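Local coordinates for protein interleukin-1beta (Gallus gallus, PDB 2WRY) that probably acts as a secreted inflammatory cytokine by binding the interleukin-1 receptor, this chain being its C-terminal beta-trefoil domain, at residues Lys20-Glu25 with Ile133-Gln138; Leu46-Tyr51 with Met65-Gly70; Tyr77-Met82 with Leu105-Phe110. All coordinates share one frame; numbering follows the deposited sequence.

Contact 1: Lys20-Glu25 with Ile133-Gln138; sequences KCFVLE and ICTSLQ
Two successive bends in Lys20, at chi3 (-59°) and chi4 (-64°), turn CE and then NZ so that the ammonium group meets the backbone of Ser136. In this beta-trefoil of the interleukin-1 family, the contact joins the start of strand 21-26 to the chain that runs on from strand 132-134, parts that belong to different small sheets. Lys20 NZ donates to Ser136 O at 2.8 Å, and the bond is nearly collinear with the carbonyl, the angle at the oxygen being 169°. A water accepts from Lys20 NZ at 2.7 Å and passes the link on to Leu137 O at 2.8 Å, so one lysine holds two consecutive carbonyls, one directly and one through the water. The third partner of the ammonium is a charge: Asp16 OD2 forms a salt bridge with it and also takes a hydrogen bond from Thr135 OG1. Asp16 thus ties the two segments together from outside, and its carboxylate probably helps to balance the largely buried lysine charge. The backbone that presents these carbonyls is itself shaped by an ST turn, in which Ser136 OG accepts from Gln138 N at 3.0 Å. The side chains of Lys20 and Thr135 run antiparallel past one another. Thr135 CG2, anti to its own carbonyl carbon, lies close to the plane of the Phe22 ring, at its edge, 3.7 Å from Phe22 CE1.

Contact 2: Leu46-Tyr51 with Met65-Gly70; sequences LNIALY and MPVALG
An antiparallel pairing of consecutive strands, 45-53 and 66-71, forms part of the large sheet of the beta-trefoil, with Ile48, Leu50, Val67 and Leu69 on one face and Asn47, Ala49 and Ala68 on the other. The two strands run at 156° to each other. Asn47 with Gly70 and Ala49 with Ala68 are the hydrogen-bonded pairs. Each is closed by two N-H...O bonds, Asn47 N to Gly70 O being 2.8 Å. Beyond them, Tyr51 N bonds to Pro66 O at 2.9 Å. On the first face Ile48 packs against both Leu69 and Val67. Its chi1 (-57°) sets CG1 anti to the carbonyl carbon, from where it meets Leu69 CD2 at 3.8 Å, the Ile48 and Leu69 side chains extending together in one direction. Ile48 CG2 meets Val67 CG1 at 3.6 Å, across an oblique crossing. An alanine at Ile48 would probably open a gap here, leaving Val67 CG1 and Leu69 CD2 without these mates. Further along, Leu50 CD1 touches Met65 CE at 4.1 Å. On the other face the Tyr51 ring lies with its edge toward the partner strand at Pro66 O and Val67 CA, and Tyr51 CE2 comes to 3.8 Å from Ala68 CB. Its hydroxyl is bonded to Met97 O. Strand 4-16 pairs with the far side of strand 45-53, Ile48 touching Phe12, while strands 76-83 and 110-115 both pair with strand 66-71 and pack on Leu69 through Met78 and Phe110.

Contact 3: Tyr77-Met82 with Leu105-Phe110; sequences YMSCVM and LTRFIF
Cys80 and Phe110 meet in a sulfur-aromatic contact, the thiol approaching the ring obliquely. Cys80 SG lies 4.4 Å from the centroid of the Phe110 ring, 61° off its normal, and comes nearest at Phe110 CE2, 3.4 Å away. Next to it, the Phe110 ring turns its edge to Met78 O, which lies in the ring plane, while Phe110 CE1 touches Met78 CB. The same carbonyl sits at the edge of the Phe108 ring as well, 3.4 Å from Phe108 CD1. A water donates to both Met78 O and Phe108 O, each at 2.7 Å, and so bridges one carbonyl from each segment. Phe108 also packs obliquely on Tyr77 CB and Ser79 CB. Arg107 runs beside Phe108: chi1 (73°) places CG between the backbone N and the carbonyl carbon, and the chain then extends to NE. The Arg107 chain also runs alongside Val81, its CD 3.8 Å from Val81 CG1, and Phe108 CE2 covers the centre of one guanidinium face from 3.3 Å above. At the backbone, Cys80 N donates to Arg107 O at 3.0 Å, the direct hydrogen bond between the segments. Glu92 OE1, on strand 86-93, forms a salt bridge with Arg107 NE and is bonded to Ser79 OG. Segment 105-110, whose residues 105-108 have helical backbone angles but do not form a regular helix, thus crosses strand 76-83 of the beta-trefoil as the chain leads into strand 110-115, with strand 86-93 pairing alongside and Phe128 touching Cys80.

Overall arrangement
Contacts 2 and 3 adjoin each other, their centres about 11 Å apart, and share one sheet: Val67 N lies 2.8 Å from Phe110 O and Leu69 O 2.9 Å from Met78 N, both probable hydrogen bonds. Contact 1 lies across the centre of the chain, its centre about 18 Å from either, and closes a long loop of sequence within which the other two are nested in series. Ile133, at the start of segment 133-138, reaches both: its CD1 is 3.5 Å from Leu69 CD1 of contact 2, and its CG1 is 3.7 Å from Phe110 CE2 of contact 3. Through Ile133, segment 133-138 thus reaches the apolar packing next to contacts 2 and 3.

Contact 1: Lys20-Glu25 with Ile133-Gln138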
loop_
_atom_site.group_PDB
_atom_site.type_symbol
_atom_site.label_atom_id
_atom_site.label_comp_id
_atom_site.label_asym_id
_atom_site.label_seq_id
_atom_site.Cartn_x
_atom_site.Cartn_y
_atom_site.Cartn_z
ATOM N N LYS A 20 -12.528 5.371 5.016
ATOM C CA LYS A 20 -12.305 3.996 5.454
ATOM C C LYS A 20 -10.839 3.818 5.895
ATOM O O LYS A 20 -9.921 4.394 5.303
ATOM C CB LYS A 20 -12.662 2.994 4.349
ATOM C CG LYS A 20 -14.102 3.113 3.922
ATOM C CD LYS A 20 -14.647 1.864 3.214
ATOM C CE LYS A 20 -13.853 1.498 1.942
ATOM N NZ LYS A 20 -13.957 2.566 0.886
ATOM N N CYS A 21 -10.620 3.056 6.966
ATOM C CA CYS A 21 -9.253 2.692 7.339
ATOM C C CYS A 21 -9.031 1.234 7.019
ATOM O O CYS A 21 -9.969 0.522 6.649
ATOM C CB CYS A 21 -8.990 2.923 8.819
ATOM S SG CYS A 21 -10.044 1.992 9.893
ATOM N N PHE A 22 -7.779 0.812 7.188
ATOM C CA PHE A 22 -7.391 -0.594 6.959
ATOM C C PHE A 22 -7.422 -1.372 8.284
ATOM O O PHE A 22 -7.002 -0.864 9.343
ATOM C CB PHE A 22 -5.969 -0.687 6.405
ATOM C CG PHE A 22 -5.765 -0.101 5.027
ATOM C CD1 PHE A 22 -6.836 0.270 4.208
ATOM C CD2 PHE A 22 -4.466 0.078 4.564
ATOM C CE1 PHE A 22 -6.584 0.814 2.926
ATOM C CE2 PHE A 22 -4.201 0.592 3.291
ATOM C CZ PHE A 22 -5.268 0.967 2.469
ATOM N N VAL A 23 -7.918 -2.600 8.221
ATOM C CA VAL A 23 -7.698 -3.567 9.312
ATOM C C VAL A 23 -7.140 -4.850 8.731
ATOM O O VAL A 23 -7.402 -5.154 7.565
ATOM C CB VAL A 23 -8.967 -3.855 10.195
ATOM C CG1 VAL A 23 -9.545 -2.561 10.780
ATOM C CG2 VAL A 23 -10.025 -4.693 9.460
ATOM N N LEU A 24 -6.395 -5.609 9.542
ATOM C CA LEU A 24 -5.854 -6.889 9.086
ATOM C C LEU A 24 -6.870 -7.985 9.389
ATOM O O LEU A 24 -6.994 -8.440 10.530
ATOM C CB LEU A 24 -4.475 -7.158 9.718
ATOM C CG LEU A 24 -3.704 -8.336 9.142
ATOM C CD1 LEU A 24 -3.359 -8.082 7.675
ATOM C CD2 LEU A 24 -2.436 -8.605 9.945
ATOM N N GLU A 25 -7.647 -8.353 8.376
ATOM C CA GLU A 25 -8.731 -9.306 8.556
ATOM C C GLU A 25 -8.185 -10.679 8.916
ATOM O O GLU A 25 -8.735 -11.384 9.787
ATOM C CB GLU A 25 -9.578 -9.397 7.287
ATOM C CG GLU A 25 -10.690 -10.429 7.387
ATOM C CD GLU A 25 -11.554 -10.482 6.154
ATOM O OE1 GLU A 25 -11.071 -10.966 5.100
ATOM O OE2 GLU A 25 -12.724 -10.046 6.245
ATOM N N ILE A 133 -2.871 0.737 -5.606
ATOM C CA ILE A 133 -3.541 0.174 -4.434
ATOM C C ILE A 133 -4.936 0.785 -4.307
ATOM O O ILE A 133 -5.098 2.019 -4.377
ATOM C CB ILE A 133 -2.757 0.420 -3.123
ATOM C CG1 ILE A 133 -1.350 -0.197 -3.206
ATOM C CG2 ILE A 133 -3.582 -0.116 -1.929
ATOM C CD1 ILE A 133 -0.527 0.024 -1.964
ATOM N N CYS A 134 -5.941 -0.061 -4.163
ATOM C CA CYS A 134 -7.314 0.445 -4.121
ATOM C C CYS A 134 -8.193 -0.226 -3.087
ATOM O O CYS A 134 -7.941 -1.342 -2.641
ATOM C CB CYS A 134 -7.990 0.336 -5.498
ATOM S SG CYS A 134 -8.208 -1.379 -6.027
ATOM N N THR A 135 -9.238 0.490 -2.701
ATOM C CA THR A 135 -10.275 -0.083 -1.856
ATOM C C THR A 135 -11.591 -0.130 -2.620
ATOM O O THR A 135 -11.791 0.576 -3.618
ATOM C CB THR A 135 -10.470 0.741 -0.555
ATOM O OG1 THR A 135 -10.987 2.037 -0.879
ATOM C CG2 THR A 135 -9.131 0.848 0.197
ATOM N N SER A 136 -12.495 -0.959 -2.134
ATOM C CA SER A 136 -13.810 -1.042 -2.711
ATOM C C SER A 136 -14.612 0.172 -2.277
ATOM O O SER A 136 -14.310 0.792 -1.267
ATOM C CB SER A 136 -14.474 -2.301 -2.169
ATOM O OG SER A 136 -15.795 -2.414 -2.632
ATOM N N LEU A 137 -15.651 0.509 -3.034
ATOM C CA LEU A 137 -16.635 1.496 -2.562
ATOM C C LEU A 137 -17.436 0.966 -1.374
ATOM O O LEU A 137 -17.949 1.759 -0.568
ATOM C CB LEU A 137 -17.599 1.863 -3.690
ATOM C CG LEU A 137 -17.008 2.359 -5.022
ATOM C CD1 LEU A 137 -18.105 2.702 -6.045
ATOM C CD2 LEU A 137 -16.103 3.543 -4.813
ATOM N N GLN A 138 -17.540 -0.363 -1.273
ATOM C CA GLN A 138 -18.257 -1.023 -0.169
ATOM C C GLN A 138 -17.329 -1.302 1.008
ATOM O O GLN A 138 -16.162 -1.600 0.814
ATOM C CB GLN A 138 -18.885 -2.338 -0.636
ATOM C CG GLN A 138 -20.126 -2.177 -1.510
ATOM C CD GLN A 138 -19.843 -1.498 -2.833
ATOM O OE1 GLN A 138 -18.844 -1.792 -3.496
ATOM N NE2 GLN A 138 -20.721 -0.567 -3.226
HETATM O O HOH W 1 -16.484 3.599 0.979
#

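Contact 2: Leu46-Tyr51 with Met65-Gly70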
loop_
_atom_site.group_PDB
_atom_site.type_symbol
_atom_site.label_atom_id
_atom_site.label_comp_id
_atom_site.label_asym_id
_atom_site.label_seq_id
_atom_site.Cartn_x
_atom_site.Cartn_y
_atom_site.Cartn_z
ATOM N N LEU A 46 0.806 2.347 8.705
ATOM C CA LEU A 46 1.828 1.907 7.756
ATOM C C LEU A 46 3.196 2.391 8.192
ATOM O O LEU A 46 3.361 3.559 8.559
ATOM C CB LEU A 46 1.539 2.423 6.331
ATOM C CG LEU A 46 0.218 1.987 5.694
ATOM C CD1 LEU A 46 0.128 2.505 4.256
ATOM C CD2 LEU A 46 0.046 0.428 5.702
ATOM N N ASN A 47 4.184 1.510 8.148
ATOM C CA ASN A 47 5.549 1.952 8.352
ATOM C C ASN A 47 6.085 2.066 6.937
ATOM O O ASN A 47 6.381 1.046 6.290
ATOM C CB ASN A 47 6.352 0.927 9.163
ATOM C CG ASN A 47 7.266 1.595 10.203
ATOM O OD1 ASN A 47 7.654 2.773 10.080
ATOM N ND2 ASN A 47 7.673 0.815 11.195
ATOM N N ILE A 48 6.133 3.291 6.435
ATOM C CA ILE A 48 6.517 3.549 5.047
ATOM C C ILE A 48 8.021 3.694 4.926
ATOM O O ILE A 48 8.614 4.656 5.438
ATOM C CB ILE A 48 5.792 4.779 4.460
ATOM C CG1 ILE A 48 4.272 4.562 4.580
ATOM C CG2 ILE A 48 6.242 4.992 2.994
ATOM C CD1 ILE A 48 3.415 5.617 3.884
ATOM N N ALA A 49 8.649 2.701 4.300
ATOM C CA ALA A 49 10.107 2.736 4.117
ATOM C C ALA A 49 10.409 3.497 2.845
ATOM O O ALA A 49 9.990 3.088 1.748
ATOM C CB ALA A 49 10.661 1.334 3.986
ATOM N N LEU A 50 11.124 4.601 2.982
ATOM C CA LEU A 50 11.536 5.363 1.819
ATOM C C LEU A 50 12.849 4.855 1.250
ATOM O O LEU A 50 13.803 4.622 1.999
ATOM C CB LEU A 50 11.624 6.856 2.192
ATOM C CG LEU A 50 12.057 7.881 1.156
ATOM C CD1 LEU A 50 11.066 7.909 0.002
ATOM C CD2 LEU A 50 12.229 9.266 1.835
ATOM N N TYR A 51 12.891 4.697 -0.073
ATOM C CA TYR A 51 14.087 4.245 -0.788
ATOM C C TYR A 51 14.648 5.357 -1.666
ATOM O O TYR A 51 13.909 6.262 -2.078
ATOM C CB TYR A 51 13.741 3.002 -1.641
ATOM C CG TYR A 51 13.561 1.768 -0.779
ATOM C CD1 TYR A 51 14.604 0.830 -0.631
ATOM C CD2 TYR A 51 12.370 1.549 -0.077
ATOM C CE1 TYR A 51 14.449 -0.288 0.214
ATOM C CE2 TYR A 51 12.207 0.444 0.746
ATOM C CZ TYR A 51 13.250 -0.468 0.885
ATOM O OH TYR A 51 13.053 -1.542 1.722
ATOM N N MET A 65 9.039 8.563 -5.673
ATOM C CA MET A 65 9.305 8.468 -4.247
ATOM C C MET A 65 9.020 6.984 -4.073
ATOM O O MET A 65 7.893 6.602 -3.778
ATOM C CB MET A 65 8.286 9.223 -3.398
ATOM C CG MET A 65 8.676 10.604 -2.918
ATOM S SD MET A 65 7.380 11.214 -1.800
ATOM C CE MET A 65 7.842 10.404 -0.264
ATOM N N PRO A 66 10.041 6.140 -4.282
ATOM C CA PRO A 66 9.803 4.703 -4.186
ATOM C C PRO A 66 9.770 4.297 -2.711
ATOM O O PRO A 66 10.635 4.738 -1.935
ATOM C CB PRO A 66 11.005 4.090 -4.916
ATOM C CG PRO A 66 12.113 5.151 -4.856
ATOM C CD PRO A 66 11.447 6.485 -4.560
ATOM N N VAL A 67 8.760 3.520 -2.328
ATOM C CA VAL A 67 8.568 3.134 -0.929
ATOM C C VAL A 67 8.199 1.665 -0.810
ATOM O O VAL A 67 7.683 1.071 -1.764
ATOM C CB VAL A 67 7.443 3.968 -0.231
ATOM C CG1 VAL A 67 7.776 5.449 -0.218
ATOM C CG2 VAL A 67 6.048 3.745 -0.907
ATOM N N ALA A 68 8.466 1.074 0.369
ATOM C CA ALA A 68 7.841 -0.208 0.721
ATOM C C ALA A 68 6.833 0.107 1.820
ATOM O O ALA A 68 7.060 1.030 2.618
ATOM C CB ALA A 68 8.860 -1.228 1.208
ATOM N N LEU A 69 5.746 -0.664 1.875
ATOM C CA LEU A 69 4.636 -0.394 2.807
ATOM C C LEU A 69 4.546 -1.511 3.833
ATOM O O LEU A 69 4.080 -2.611 3.532
ATOM C CB LEU A 69 3.334 -0.250 2.047
ATOM C CG LEU A 69 3.383 0.841 0.969
ATOM C CD1 LEU A 69 2.072 0.852 0.213
ATOM C CD2 LEU A 69 3.649 2.202 1.624
ATOM N N GLY A 70 5.052 -1.227 5.036
ATOM C CA GLY A 70 5.028 -2.185 6.125
ATOM C C GLY A 70 3.731 -2.043 6.908
ATOM O O GLY A 70 3.223 -0.933 7.097
#

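Contact 3: Tyr77-Met82 with Leu105-Phe110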
loop_
_atom_site.group_PDB
_atom_site.type_symbol
_atom_site.label_atom_id
_atom_site.label_comp_id
_atom_site.label_asym_id
_atom_site.label_seq_id
_atom_site.Cartn_x
_atom_site.Cartn_y
_atom_site.Cartn_z
ATOM N N TYR A 77 5.052 -6.889 4.924
ATOM C CA TYR A 77 5.099 -5.846 3.887
ATOM C C TYR A 77 4.132 -6.165 2.750
ATOM O O TYR A 77 3.906 -7.343 2.447
ATOM C CB TYR A 77 6.517 -5.662 3.334
ATOM C CG TYR A 77 7.381 -4.808 4.235
ATOM C CD1 TYR A 77 7.512 -3.433 4.005
ATOM C CD2 TYR A 77 8.040 -5.351 5.341
ATOM C CE1 TYR A 77 8.288 -2.637 4.815
ATOM C CE2 TYR A 77 8.834 -4.555 6.160
ATOM C CZ TYR A 77 8.938 -3.187 5.894
ATOM O OH TYR A 77 9.667 -2.356 6.699
ATOM N N MET A 78 3.538 -5.117 2.149
ATOM C CA MET A 78 2.674 -5.303 0.969
ATOM C C MET A 78 3.527 -5.660 -0.230
ATOM O O MET A 78 4.640 -5.150 -0.382
ATOM C CB MET A 78 1.922 -4.008 0.643
ATOM C CG MET A 78 1.086 -3.528 1.791
ATOM S SD MET A 78 -0.071 -2.294 1.145
ATOM C CE MET A 78 -1.505 -3.283 0.908
ATOM N N SER A 79 2.988 -6.479 -1.117
ATOM C CA SER A 79 3.692 -6.752 -2.392
ATOM C C SER A 79 2.682 -6.973 -3.506
ATOM O O SER A 79 1.548 -7.327 -3.243
ATOM C CB SER A 79 4.606 -7.983 -2.259
ATOM O OG SER A 79 3.818 -9.135 -2.077
ATOM N N CYS A 80 3.104 -6.770 -4.756
ATOM C CA CYS A 80 2.249 -7.097 -5.897
ATOM C C CYS A 80 2.856 -8.253 -6.640
ATOM O O CYS A 80 4.036 -8.219 -7.000
ATOM C CB CYS A 80 2.175 -5.898 -6.823
ATOM S SG CYS A 80 1.391 -4.546 -6.021
ATOM N N VAL A 81 2.039 -9.267 -6.892
ATOM C CA VAL A 81 2.529 -10.474 -7.560
ATOM C C VAL A 81 1.463 -11.017 -8.478
ATOM O O VAL A 81 0.268 -10.713 -8.308
ATOM C CB VAL A 81 2.932 -11.578 -6.548
ATOM C CG1 VAL A 81 4.067 -11.116 -5.619
ATOM C CG2 VAL A 81 1.738 -12.092 -5.760
ATOM N N MET A 82 1.888 -11.841 -9.448
ATOM C CA MET A 82 0.915 -12.528 -10.280
ATOM C C MET A 82 0.345 -13.714 -9.509
ATOM O O MET A 82 1.100 -14.515 -8.916
ATOM C CB MET A 82 1.581 -13.067 -11.546
ATOM C CG MET A 82 0.570 -13.500 -12.565
ATOM S SD MET A 82 -0.210 -12.095 -13.341
ATOM C CE MET A 82 1.031 -11.537 -14.519
ATOM N N LEU A 105 12.429 -8.719 -6.067
ATOM C CA LEU A 105 12.262 -7.857 -4.873
ATOM C C LEU A 105 11.502 -6.580 -5.197
ATOM O O LEU A 105 10.963 -5.943 -4.303
ATOM C CB LEU A 105 13.616 -7.505 -4.268
ATOM C CG LEU A 105 14.271 -8.665 -3.523
ATOM C CD1 LEU A 105 15.716 -8.277 -3.252
ATOM C CD2 LEU A 105 13.493 -8.955 -2.240
ATOM N N THR A 106 11.466 -6.202 -6.471
ATOM C CA THR A 106 10.699 -5.008 -6.863
ATOM C C THR A 106 9.197 -5.144 -6.543
ATOM O O THR A 106 8.493 -4.120 -6.459
ATOM C CB THR A 106 10.976 -4.622 -8.328
ATOM O OG1 THR A 106 12.370 -4.294 -8.448
ATOM C CG2 THR A 106 10.151 -3.413 -8.744
ATOM N N ARG A 107 8.721 -6.371 -6.287
ATOM C CA ARG A 107 7.328 -6.603 -5.853
ATOM C C ARG A 107 6.944 -5.771 -4.627
ATOM O O ARG A 107 5.755 -5.448 -4.437
ATOM C CB ARG A 107 7.063 -8.103 -5.578
ATOM C CG ARG A 107 7.708 -8.660 -4.306
ATOM C CD ARG A 107 7.495 -10.150 -4.268
ATOM N NE ARG A 107 7.917 -10.803 -3.029
ATOM C CZ ARG A 107 9.142 -11.278 -2.823
ATOM N NH1 ARG A 107 10.094 -11.090 -3.734
ATOM N NH2 ARG A 107 9.437 -11.887 -1.680
ATOM N N PHE A 108 7.942 -5.429 -3.804
ATOM C CA PHE A 108 7.686 -4.673 -2.578
ATOM C C PHE A 108 7.656 -3.173 -2.770
ATOM O O PHE A 108 7.300 -2.466 -1.837
ATOM C CB PHE A 108 8.780 -4.955 -1.552
ATOM C CG PHE A 108 8.728 -6.352 -1.013
ATOM C CD1 PHE A 108 7.682 -6.751 -0.176
ATOM C CD2 PHE A 108 9.731 -7.266 -1.334
ATOM C CE1 PHE A 108 7.630 -8.045 0.355
ATOM C CE2 PHE A 108 9.681 -8.584 -0.822
ATOM C CZ PHE A 108 8.642 -8.965 0.016
ATOM N N ILE A 109 8.041 -2.688 -3.953
ATOM C CA ILE A 109 8.181 -1.249 -4.171
ATOM C C ILE A 109 6.943 -0.648 -4.838
ATOM O O ILE A 109 6.413 -1.188 -5.811
ATOM C CB ILE A 109 9.472 -0.907 -4.996
ATOM C CG1 ILE A 109 10.734 -1.311 -4.229
ATOM C CG2 ILE A 109 9.539 0.590 -5.367
ATOM C CD1 ILE A 109 10.899 -0.585 -2.890
ATOM N N PHE A 110 6.493 0.468 -4.275
ATOM C CA PHE A 110 5.411 1.298 -4.828
ATOM C C PHE A 110 5.940 2.693 -4.997
ATOM O O PHE A 110 6.812 3.120 -4.246
ATOM C CB PHE A 110 4.205 1.336 -3.876
ATOM C CG PHE A 110 3.586 -0.025 -3.643
ATOM C CD1 PHE A 110 4.160 -0.930 -2.740
ATOM C CD2 PHE A 110 2.436 -0.415 -4.339
ATOM C CE1 PHE A 110 3.577 -2.206 -2.523
ATOM C CE2 PHE A 110 1.848 -1.689 -4.150
ATOM C CZ PHE A 110 2.440 -2.596 -3.238
HETATM O O HOH W 2 6.046 -3.042 0.426
#